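Local structure of polyketide synthase PksL (Bacillus subtilis, 5E1V) at residues L138-V141 against Y142-C145; I237-S240 against S241-R244. The protein probably dehydrates beta-hydroxyacyl intermediates carried on acyl carrier proteins during bacillaene assembly, acting as a monomeric dehydratase domain. All coordinates share one frame; numbering follows the deposited sequence.

Interaction 1 of 2, residues L138-V141 against Y142-C145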
ATOM      1  N   LEU A 138      -1.072 -17.538   4.262  1.00 35.12           N
ATOM      2  CA  LEU A 138      -1.602 -16.409   3.571  1.00 32.22           C
ATOM      3  C   LEU A 138      -2.432 -16.808   2.338  1.00 34.59           C
ATOM      4  O   LEU A 138      -3.452 -16.169   2.017  1.00 35.60           O
ATOM      5  CB  LEU A 138      -0.449 -15.464   3.216  1.00 31.43           C
ATOM      6  CG  LEU A 138      -0.901 -14.021   2.927  1.00 35.45           C
ATOM      7  CD1 LEU A 138      -1.300 -13.278   4.205  1.00 33.94           C
ATOM      8  CD2 LEU A 138       0.170 -13.211   2.225  1.00 34.37           C
ATOM      9  N   ASP A 139      -2.080 -17.888   1.668  1.00 33.23           N
ATOM     10  CA  ASP A 139      -2.981 -18.362   0.605  1.00 34.04           C
ATOM     11  C   ASP A 139      -4.423 -18.536   1.022  1.00 34.84           C
ATOM     12  O   ASP A 139      -5.354 -18.334   0.216  1.00 31.47           O
ATOM     13  CB  ASP A 139      -2.523 -19.685   0.100  1.00 36.44           C
ATOM     14  CG  ASP A 139      -1.322 -19.580  -0.682  1.00 38.94           C
ATOM     15  OD1 ASP A 139      -1.137 -18.506  -1.310  1.00 44.94           O
ATOM     16  OD2 ASP A 139      -0.573 -20.588  -0.703  1.00 42.36           O
ATOM     17  N   ASP A 140      -4.629 -18.948   2.265  1.00 32.41           N
ATOM     18  CA  ASP A 140      -5.993 -19.108   2.767  1.00 31.50           C
ATOM     19  C   ASP A 140      -6.712 -17.790   2.943  1.00 31.69           C
ATOM     20  O   ASP A 140      -7.927 -17.722   2.825  1.00 31.45           O
ATOM     21  CB  ASP A 140      -5.982 -19.884   4.091  1.00 34.63           C
ATOM     22  CG  ASP A 140      -5.454 -21.325   3.913  1.00 39.64           C
ATOM     23  OD1 ASP A 140      -5.711 -21.923   2.840  1.00 43.51           O
ATOM     24  OD2 ASP A 140      -4.783 -21.834   4.824  1.00 46.04           O
ATOM     25  N   VAL A 141      -5.953 -16.729   3.204  1.00 33.91           N
ATOM     26  CA  VAL A 141      -6.530 -15.409   3.361  1.00 29.64           C
ATOM     27  C   VAL A 141      -6.850 -14.889   1.959  1.00 29.51           C
ATOM     28  O   VAL A 141      -7.916 -14.348   1.749  1.00 26.93           O
ATOM     29  CB  VAL A 141      -5.568 -14.487   4.111  1.00 31.46           C
ATOM     30  CG1 VAL A 141      -6.239 -13.169   4.481  1.00 32.41           C
ATOM     31  CG2 VAL A 141      -5.123 -15.194   5.371  1.00 28.46           C
ATOM     32  N   TYR A 142      -5.937 -15.094   1.007  1.00 25.33           N
ATOM     33  CA  TYR A 142      -6.210 -14.693  -0.382  1.00 25.95           C
ATOM     34  C   TYR A 142      -7.411 -15.514  -0.905  1.00 30.10           C
ATOM     35  O   TYR A 142      -8.193 -15.012  -1.707  1.00 24.57           O
ATOM     36  CB  TYR A 142      -5.015 -14.932  -1.283  1.00 25.21           C
ATOM     37  CG  TYR A 142      -3.919 -13.849  -1.200  1.00 22.78           C
ATOM     38  CD1 TYR A 142      -4.212 -12.503  -1.469  1.00 23.52           C
ATOM     39  CD2 TYR A 142      -2.624 -14.168  -0.901  1.00 22.45           C
ATOM     40  CE1 TYR A 142      -3.233 -11.502  -1.365  1.00 21.83           C
ATOM     41  CE2 TYR A 142      -1.641 -13.175  -0.817  1.00 22.19           C
ATOM     42  CZ  TYR A 142      -1.955 -11.848  -1.045  1.00 24.10           C
ATOM     43  OH  TYR A 142      -0.944 -10.911  -0.980  1.00 22.24           O
ATOM     44  N   GLU A 143      -7.573 -16.752  -0.401  1.00 31.97           N
ATOM     45  CA  GLU A 143      -8.756 -17.579  -0.756  1.00 34.73           C
ATOM     46  C   GLU A 143     -10.031 -16.864  -0.359  1.00 31.06           C
ATOM     47  O   GLU A 143     -10.970 -16.702  -1.168  1.00 34.49           O
ATOM     48  CB  GLU A 143      -8.667 -18.943  -0.054  1.00 39.80           C
ATOM     49  CG  GLU A 143      -9.237 -20.121  -0.813  1.00 45.65           C
ATOM     50  CD  GLU A 143      -9.008 -21.448  -0.064  1.00 47.72           C
ATOM     51  OE1 GLU A 143      -8.811 -21.440   1.173  1.00 44.04           O
ATOM     52  OE2 GLU A 143      -9.033 -22.512  -0.714  1.00 52.37           O
ATOM     53  N   GLN A 144     -10.066 -16.349   0.870  1.00 33.06           N
ATOM     54  CA  GLN A 144     -11.204 -15.557   1.325  1.00 30.97           C
ATOM     55  C   GLN A 144     -11.445 -14.252   0.557  1.00 32.55           C
ATOM     56  O   GLN A 144     -12.601 -13.863   0.294  1.00 29.25           O
ATOM     57  CB  GLN A 144     -11.070 -15.272   2.847  1.00 34.23           C
ATOM     58  CG  GLN A 144     -12.227 -14.500   3.517  1.00 38.79           C
ATOM     59  CD  GLN A 144     -13.650 -15.120   3.391  1.00 38.21           C
ATOM     60  OE1 GLN A 144     -14.619 -14.457   2.979  1.00 36.84           O
ATOM     61  NE2 GLN A 144     -13.773 -16.361   3.766  1.00 34.91           N
ATOM     62  N   CYS A 145     -10.375 -13.514   0.237  1.00 30.16           N
ATOM     63  CA  CYS A 145     -10.530 -12.335  -0.598  1.00 26.28           C
ATOM     64  C   CYS A 145     -11.319 -12.597  -1.898  1.00 25.00           C
ATOM     65  O   CYS A 145     -12.241 -11.850  -2.225  1.00 22.12           O
ATOM     66  CB  CYS A 145      -9.167 -11.768  -0.932  1.00 25.91           C
ATOM     67  SG  CYS A 145      -8.322 -11.153   0.546  1.00 25.66           S
TER
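Leu138 and Tyr142, one helical turn apart, meet through both backbone and side chain. Tyr142 N donates to Leu138 O over 2.9 Å, and an N-H...O angle of 169° marks a straight bond. The next three amides repeat this i to i+4 pattern, with the carbonyls of Asp139, Asp140 and Val141 as acceptors, evidence for a regular alpha helix. With chi1 at -80°, CG of Tyr142 stands anti to its carbonyl carbon, which carries the ring back along Leu138. From CB of Tyr142, 3.7 Å from Asp139 O, the path runs to CG and then to CD2, which lies 3.6 Å from Leu138 O. At CE2 the ring reaches the methyl CD2 of Leu138, 3.5 Å away, which approaches obliquely; the CA of Asp139 sits at the ring edge. The tip, OH, is hydrogen-bonded to Ala158 N, so the buried hydroxyl is satisfied and the ring's far end is fixed as well, while His152 meets the ring with the planes about 60° apart. On the exposed side, Asp140 OD1 and Glu143 OE1 come within 3.6 Å as two carboxylates lying side by side, probably a mild repulsion that the weak, long ion pair of Glu143 with Arg147 may offset. Asp140 and Glu143 at the surface, with Val141 and Cys145 facing helix 190-203 and Leu138 facing strand 159-165, make 138-147 an amphipathic helix packed against the hotdog fold of the dehydratase.

Interaction 2 of 2, residues I237-S240 against S241-R244; sequences IKRS and SVRR
Lys238 O receives Ser241 N, at 2.9 Å, and Arg239 O receives Val242 N, at 3.1 Å, two successive i to i+3 bonds that form a short 3-10 turn, with Arg239 and Ser240 central to the first type I turn and Ser240 and Ser241 to the second. In both bonds the donor stands above the carbonyl plane, 54° out of it at Lys238 O, consistent with the tight curl. That leaves the in-plane lone pair of Lys238 O for a second donor, Ser241 OG, 2.7 Å away. With chi1 at 79°, OG of Ser241 lies between its backbone N and carbonyl carbon, which turns the hydroxyl back to the same oxygen that its own N-H grips. A water bound to Lys238 N also donates weakly to this OG, and Thr252 N adds another weak bond from strand 248-256. With an alanine at Ser241, Lys238 O would lose its in-plane donor, and the water and Thr252 N would probably be left without their hydroxyl partner. The turn interrupts strand 232-245, the first strand of the hairpin completed by 248-256: Ile237 and Lys238 lie in the strand before it, and Arg243 and Arg244 resume it afterwards. Ile237 CG2 and Val242 CG1 touch at 3.4 Å, tighter than usual van der Waals contact, the two side chains crossing at about a right angle and both packing on Leu203 of helix 190-203. The other methyl of Val242, CG2, sits 3.1 Å from Arg239 O. The polar ends find partners in other segments: Lys238 NZ forms a salt bridge with Glu254, and Arg239 NE is hydrogen-bonded to Glu166 O.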
ATOM      1  N   ILE A 237       0.648  -5.812  13.228  1.00 22.84           N
ATOM      2  CA  ILE A 237      -0.520  -5.039  13.396  1.00 26.36           C
ATOM      3  C   ILE A 237      -1.012  -5.356  14.808  1.00 29.55           C
ATOM      4  O   ILE A 237      -1.292  -6.528  15.114  1.00 26.48           O
ATOM      5  CB  ILE A 237      -1.587  -5.413  12.358  1.00 27.60           C
ATOM      6  CG1 ILE A 237      -0.994  -5.234  10.938  1.00 29.17           C
ATOM      7  CG2 ILE A 237      -2.822  -4.545  12.566  1.00 26.89           C
ATOM      8  CD1 ILE A 237      -1.504  -6.171   9.906  1.00 30.05           C
ATOM      9  N   LYS A 238      -1.115  -4.317  15.624  1.00 28.22           N
ATOM     10  CA  LYS A 238      -1.606  -4.449  16.991  1.00 29.35           C
ATOM     11  C   LYS A 238      -3.099  -4.285  17.052  1.00 27.61           C
ATOM     12  O   LYS A 238      -3.710  -3.356  16.442  1.00 25.80           O
ATOM     13  CB  LYS A 238      -0.926  -3.415  17.902  1.00 28.85           C
ATOM     14  CG  LYS A 238       0.588  -3.503  18.044  1.00 31.33           C
ATOM     15  CD  LYS A 238       1.011  -2.624  19.235  1.00 31.37           C
ATOM     16  CE  LYS A 238       2.452  -2.151  19.187  1.00 30.70           C
ATOM     17  NZ  LYS A 238       2.698  -1.090  18.148  1.00 32.43           N
ATOM     18  N   ARG A 239      -3.763  -5.163  17.827  1.00 28.39           N
ATOM     19  CA  ARG A 239      -5.230  -5.062  17.918  1.00 29.31           C
ATOM     20  C   ARG A 239      -5.644  -3.681  18.410  1.00 29.56           C
ATOM     21  O   ARG A 239      -6.692  -3.149  18.010  1.00 33.02           O
ATOM     22  CB  ARG A 239      -5.819  -6.173  18.855  1.00 33.12           C
ATOM     23  CG  ARG A 239      -7.333  -6.353  18.754  1.00 33.39           C
ATOM     24  CD  ARG A 239      -7.812  -7.413  19.731  1.00 36.01           C
ATOM     25  NE  ARG A 239      -7.099  -8.669  19.583  1.00 37.32           N
ATOM     26  CZ  ARG A 239      -7.266  -9.547  18.592  1.00 40.96           C
ATOM     27  NH1 ARG A 239      -8.130  -9.325  17.600  1.00 38.54           N
ATOM     28  NH2 ARG A 239      -6.529 -10.657  18.572  1.00 43.36           N
ATOM     29  N   SER A 240      -4.823  -3.075  19.268  1.00 33.87           N
ATOM     30  CA  SER A 240      -5.159  -1.763  19.837  1.00 36.97           C
ATOM     31  C   SER A 240      -5.239  -0.653  18.781  1.00 37.40           C
ATOM     32  O   SER A 240      -5.848   0.392  19.031  1.00 35.46           O
ATOM     33  CB  SER A 240      -4.162  -1.364  20.926  1.00 34.63           C
ATOM     34  OG  SER A 240      -2.839  -1.308  20.430  1.00 30.69           O
ATOM     35  N   SER A 241      -4.607  -0.892  17.621  1.00 37.12           N
ATOM     36  CA  SER A 241      -4.609   0.043  16.489  1.00 34.62           C
ATOM     37  C   SER A 241      -5.790  -0.165  15.519  1.00 35.73           C
ATOM     38  O   SER A 241      -6.126   0.725  14.712  1.00 36.25           O
ATOM     39  CB  SER A 241      -3.295  -0.092  15.704  1.00 34.15           C
ATOM     40  OG  SER A 241      -3.309  -1.221  14.843  1.00 32.24           O
ATOM     41  N   VAL A 242      -6.411  -1.337  15.565  1.00 31.88           N
ATOM     42  CA  VAL A 242      -7.398  -1.674  14.562  1.00 32.08           C
ATOM     43  C   VAL A 242      -8.750  -1.377  15.139  1.00 38.88           C
ATOM     44  O   VAL A 242      -9.018  -1.705  16.299  1.00 39.26           O
ATOM     45  CB  VAL A 242      -7.290  -3.140  14.108  1.00 33.13           C
ATOM     46  CG1 VAL A 242      -5.869  -3.445  13.611  1.00 29.93           C
ATOM     47  CG2 VAL A 242      -7.655  -4.116  15.230  1.00 36.92           C
ATOM     48  N   ARG A 243      -9.599  -0.736  14.355  1.00 37.26           N
ATOM     49  CA  ARG A 243     -10.940  -0.522  14.791  1.00 38.03           C
ATOM     50  C   ARG A 243     -11.857  -0.440  13.584  1.00 37.22           C
ATOM     51  O   ARG A 243     -11.386  -0.260  12.460  1.00 38.48           O
ATOM     52  CB  ARG A 243     -11.003   0.699  15.719  1.00 41.34           C
ATOM     53  CG  ARG A 243     -11.257   2.035  15.051  1.00 40.60           C
ATOM     54  CD  ARG A 243     -10.942   3.177  15.998  1.00 43.19           C
ATOM     55  NE  ARG A 243     -10.340   4.321  15.300  1.00 44.69           N
ATOM     56  CZ  ARG A 243      -9.097   4.333  14.821  1.00 49.40           C
ATOM     57  NH1 ARG A 243      -8.302   3.269  14.956  1.00 56.62           N
ATOM     58  NH2 ARG A 243      -8.625   5.409  14.198  1.00 48.62           N
ATOM     59  N   ARG A 244     -13.149  -0.665  13.796  1.00 30.56           N
ATOM     60  CA  ARG A 244     -14.204  -0.309  12.803  1.00 32.35           C
ATOM     61  C   ARG A 244     -15.214   0.695  13.333  1.00 35.28           C
ATOM     62  O   ARG A 244     -15.753   0.507  14.426  1.00 31.95           O
ATOM     63  CB  ARG A 244     -14.958  -1.549  12.323  1.00 31.82           C
ATOM     64  CG  ARG A 244     -16.055  -1.253  11.274  1.00 31.56           C
ATOM     65  CD  ARG A 244     -16.795  -2.529  10.881  1.00 33.42           C
ATOM     66  NE  ARG A 244     -17.620  -3.000  11.998  1.00 32.06           N
ATOM     67  CZ  ARG A 244     -18.801  -2.468  12.321  1.00 32.42           C
ATOM     68  NH1 ARG A 244     -19.338  -1.492  11.598  1.00 34.81           N
ATOM     69  NH2 ARG A 244     -19.469  -2.936  13.376  1.00 36.32           N
TER
HETATM   70  O   HOH W   1       0.129  -1.804  14.779  1.00 24.42           O

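Interactions 1 and 2 follow one another along the chain and do not touch: their centres lie 20 Å apart and their nearest atoms about 9 Å. What joins them is helix 190-203, which meets both. Interaction 1 reaches it through Val141 and Cys145, at Val198 and His202, while interaction 2 reaches it through Ile237, Arg239 and Val242, at Ala200 and Leu203. A second route runs through the strands, since Ile162 on strand 159-165 receives Leu138 and Val141, and strand 168-174, next to it, pairs with 232-245. Helix 190-203 is the central hotdog helix, which in polyketide synthase dehydratases probably borders the active site; both contacts pack on it.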